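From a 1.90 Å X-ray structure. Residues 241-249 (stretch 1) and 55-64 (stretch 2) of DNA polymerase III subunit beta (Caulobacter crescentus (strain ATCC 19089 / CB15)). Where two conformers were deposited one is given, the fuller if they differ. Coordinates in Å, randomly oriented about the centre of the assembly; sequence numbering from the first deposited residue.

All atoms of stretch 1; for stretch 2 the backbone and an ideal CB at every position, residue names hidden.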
# COMPACT_ATOMS: atom_id res chain seq x y z
N GLY A 241 9.40 -29.19 3.49
CA GLY A 241 9.22 -29.84 4.80
C GLY A 241 7.78 -30.26 5.09
O GLY A 241 7.23 -31.09 4.40
N ALA A 242 7.14 -29.62 6.06
CA ALA A 242 5.77 -29.97 6.41
C ALA A 242 4.73 -29.44 5.40
O ALA A 242 3.62 -29.97 5.29
CB ALA A 242 5.46 -29.45 7.83
N ALA A 243 5.06 -28.37 4.69
CA ALA A 243 4.15 -27.80 3.75
C ALA A 243 4.41 -28.38 2.34
O ALA A 243 5.56 -28.80 2.02
CB ALA A 243 4.28 -26.31 3.77
N ALA A 244 3.36 -28.44 1.51
CA ALA A 244 3.51 -28.91 0.08
C ALA A 244 2.52 -28.18 -0.81
O ALA A 244 1.40 -27.80 -0.37
CB ALA A 244 3.31 -30.40 -0.01
N LEU A 245 2.90 -27.89 -2.03
CA LEU A 245 2.02 -27.22 -2.97
C LEU A 245 1.93 -28.13 -4.19
O LEU A 245 2.96 -28.44 -4.80
CB LEU A 245 2.62 -25.87 -3.31
CG LEU A 245 1.90 -24.86 -4.19
CD1 LEU A 245 2.92 -23.81 -4.68
CD2 LEU A 245 1.27 -25.42 -5.41
N THR A 246 0.74 -28.62 -4.50
CA THR A 246 0.52 -29.46 -5.69
C THR A 246 -0.33 -28.65 -6.65
O THR A 246 -1.35 -28.05 -6.25
CB THR A 246 -0.18 -30.77 -5.32
OG1 THR A 246 0.49 -31.41 -4.22
CG2 THR A 246 -0.24 -31.68 -6.50
N SER A 247 0.05 -28.61 -7.94
CA SER A 247 -0.65 -27.76 -8.92
C SER A 247 -0.83 -28.43 -10.25
O SER A 247 0.07 -29.18 -10.73
CB SER A 247 0.11 -26.42 -9.12
OG SER A 247 -0.47 -25.61 -10.15
N LYS A 248 -1.97 -28.14 -10.90
CA LYS A 248 -2.09 -28.39 -12.35
C LYS A 248 -1.04 -27.54 -13.09
O LYS A 248 -0.54 -26.54 -12.57
CB LYS A 248 -3.45 -27.99 -12.88
CG LYS A 248 -4.60 -28.84 -12.33
CD LYS A 248 -5.92 -28.24 -12.74
CE LYS A 248 -7.04 -29.04 -12.09
NZ LYS A 248 -8.37 -28.47 -12.42
N VAL A 249 -0.78 -27.96 -14.33
CA VAL A 249 0.13 -27.24 -15.22
C VAL A 249 -0.69 -26.76 -16.39
O VAL A 249 -1.77 -27.25 -16.62
CB VAL A 249 1.35 -28.09 -15.69
CG1 VAL A 249 2.24 -28.49 -14.49
CG2 VAL A 249 0.94 -29.26 -16.49
N UNK A 55 -7.69 -23.67 -4.67
CA UNK A 55 -8.49 -22.87 -5.59
C UNK A 55 -8.87 -23.69 -6.82
O UNK A 55 -9.23 -23.13 -7.88
CB UNK A 55 -7.73 -21.61 -6.00
N UNK A 56 -8.75 -25.00 -6.69
CA UNK A 56 -8.97 -25.97 -7.78
C UNK A 56 -7.79 -26.14 -8.74
O UNK A 56 -7.58 -27.26 -9.21
CB UNK A 56 -10.20 -25.55 -8.59
N UNK A 57 -7.02 -25.10 -9.01
CA UNK A 57 -5.79 -25.24 -9.80
C UNK A 57 -4.64 -25.78 -8.98
O UNK A 57 -3.82 -26.58 -9.46
CB UNK A 57 -5.39 -23.89 -10.41
N UNK A 58 -4.57 -25.35 -7.72
CA UNK A 58 -3.53 -25.77 -6.83
C UNK A 58 -4.04 -25.99 -5.41
O UNK A 58 -5.12 -25.47 -5.04
CB UNK A 58 -2.40 -24.74 -6.83
N UNK A 59 -3.27 -26.79 -4.68
CA UNK A 59 -3.60 -27.15 -3.31
C UNK A 59 -2.39 -26.91 -2.46
O UNK A 59 -1.28 -27.36 -2.82
CB UNK A 59 -4.07 -28.60 -3.20
N UNK A 60 -2.57 -26.25 -1.32
CA UNK A 60 -1.50 -26.15 -0.35
C UNK A 60 -1.90 -27.00 0.84
O UNK A 60 -3.07 -26.89 1.28
CB UNK A 60 -1.23 -24.70 0.05
N UNK A 61 -0.96 -27.80 1.33
CA UNK A 61 -1.16 -28.62 2.55
C UNK A 61 -0.08 -28.25 3.55
O UNK A 61 1.05 -27.83 3.16
CB UNK A 61 -1.12 -30.12 2.24
N UNK A 62 -0.39 -28.39 4.84
CA UNK A 62 0.59 -28.18 5.87
C UNK A 62 0.19 -28.97 7.09
O UNK A 62 -0.93 -29.55 7.14
CB UNK A 62 0.74 -26.69 6.20
N UNK A 63 1.12 -29.16 8.00
CA UNK A 63 0.85 -29.95 9.20
C UNK A 63 1.47 -29.27 10.40
O UNK A 63 2.50 -28.62 10.28
CB UNK A 63 1.38 -31.38 9.06
N UNK A 64 0.81 -29.39 11.53
CA UNK A 64 1.38 -28.94 12.80
C UNK A 64 1.17 -29.98 13.88
O UNK A 64 0.23 -30.77 13.80
CB UNK A 64 0.76 -27.61 13.23

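Stretch 2 runs antiparallel to stretch 1, and most of the pairing is backbone to backbone, so the side chains are constrained mainly by the sheet face on which each CB lies.

Position 55 precedes the strand, and its CB has nothing of stretch 1 within 5.5 Å. Many residues would fit, although the free amides at 57 and 58 would reward a short acceptor. It is Asp 55, whose OD1 accepts from the N of residue 58 at 2.9 Å and, weakly, from the N of residue 57 at 2.9 Å, tying the turn together.

Position 56 has a phi of 81°, which favours glycine, asparagine or aspartate. Its CB points away from stretch 1, so the contact does not select a type. The residue is Leu 56, a less usual choice for this backbone; its carbonyl O lies 3.4 Å from Lys 248 CE.

At 57 the CB points sideways, 5.0 Å from Lys 248 CD. The lysine's positive charge suggests an acidic or polar residue. Asp 57 fits, but OD1 stays 4.4 Å from Lys 248 NZ, beyond a salt bridge. The firm link is in the backbone, where Lys 248 N donates to Asp 57 O at 2.8 Å.

Position 58 forms a non-hydrogen-bonded pair with Ser 247, on the face that also carries Leu 245. Its ideal CB is 3.8 Å from Ser 247 CB and 4.0 Å from Leu 245 CD2, so an apolar residue is expected, whether branched or flexible. Met 58 rests its CB 4.0 Å from Leu 245 CD2, while the end of its chain leads away.

Position 59 lies on the other face, paired with Thr 246 through two backbone bonds: its N to Thr 246 O at 2.8 Å, and Thr 246 N to its O at 2.9 Å. The threonine hydroxyl invites a polar partner, such as glutamate, glutamine or threonine. In Glu 59, OE2 is 4.4 Å from Thr 246 OG1, and a water bridges them, donating to OE2 and accepting from OG1, each at 2.7 Å.

Position 60 returns to the leucine's face, opposite Leu 245, where a beta-branched or other aliphatic residue suits an extended strand. Ile 60 places CG1 4.4 Å from Leu 245 CG.

At 61 the partner is Ala 244, whose small methyl makes few demands; threonine, valine or isoleucine would all serve. Ile 61 is deposited. Its N donates to Ala 244 O and its O accepts from Ala 244 N, both at 2.9 Å.

Position 62 has its CB sideways, 4.3 Å from Ala 243 CB, so small or polar residues are plausible. Asp 62 swings OD1 to 3.4 Å from Ala 242 CB and accepts a weak bond from the N of residue 63.

Position 63, also sideways, could take almost any residue with an aliphatic stem. Glu 63 packs CG 3.6 Å from Ala 242 CB.

Position 64 touches nothing in stretch 1 and has room for a CB; the deposited residue is Gly 64.

Stretch 2 (55-64) DLDMEIIDEG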
# COMPACT_ATOMS: atom_id res chain seq x y z
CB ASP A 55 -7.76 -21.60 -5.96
CG ASP A 55 -6.48 -21.86 -6.77
OD1 ASP A 55 -6.21 -23.06 -7.11
OD2 ASP A 55 -5.81 -20.86 -7.09
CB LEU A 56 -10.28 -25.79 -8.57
CG LEU A 56 -11.61 -25.75 -7.78
CD1 LEU A 56 -12.76 -25.36 -8.67
CD2 LEU A 56 -11.84 -27.08 -7.10
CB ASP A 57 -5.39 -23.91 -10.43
CG ASP A 57 -6.40 -23.45 -11.48
OD1 ASP A 57 -6.92 -24.29 -12.25
OD2 ASP A 57 -6.71 -22.26 -11.50
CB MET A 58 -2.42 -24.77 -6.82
CG MET A 58 -2.73 -23.49 -6.05
SD MET A 58 -1.58 -22.13 -6.38
CE MET A 58 -2.33 -21.73 -7.95
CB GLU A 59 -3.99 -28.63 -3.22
CG GLU A 59 -4.29 -29.13 -1.81
CD GLU A 59 -4.32 -30.64 -1.78
OE1 GLU A 59 -5.42 -31.16 -1.73
OE2 GLU A 59 -3.25 -31.26 -1.92
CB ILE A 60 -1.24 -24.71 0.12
CG1 ILE A 60 -1.01 -23.75 -1.06
CG2 ILE A 60 -0.05 -24.69 1.04
CD1 ILE A 60 -0.77 -22.28 -0.68
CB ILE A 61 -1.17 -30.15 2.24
CG1 ILE A 61 -2.25 -30.49 1.19
CG2 ILE A 61 -1.47 -31.01 3.47
CD1 ILE A 61 -2.41 -31.97 0.90
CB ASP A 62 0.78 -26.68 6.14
CG ASP A 62 2.12 -26.33 6.88
OD1 ASP A 62 3.00 -27.17 7.11
OD2 ASP A 62 2.25 -25.18 7.31
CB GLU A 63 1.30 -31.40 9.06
CG GLU A 63 2.77 -31.59 8.84
CD GLU A 63 3.26 -33.04 8.95
OE1 GLU A 63 2.46 -34.01 8.82
OE2 GLU A 63 4.46 -33.19 9.25
O HOH W 1 -0.76 -30.35 -2.08
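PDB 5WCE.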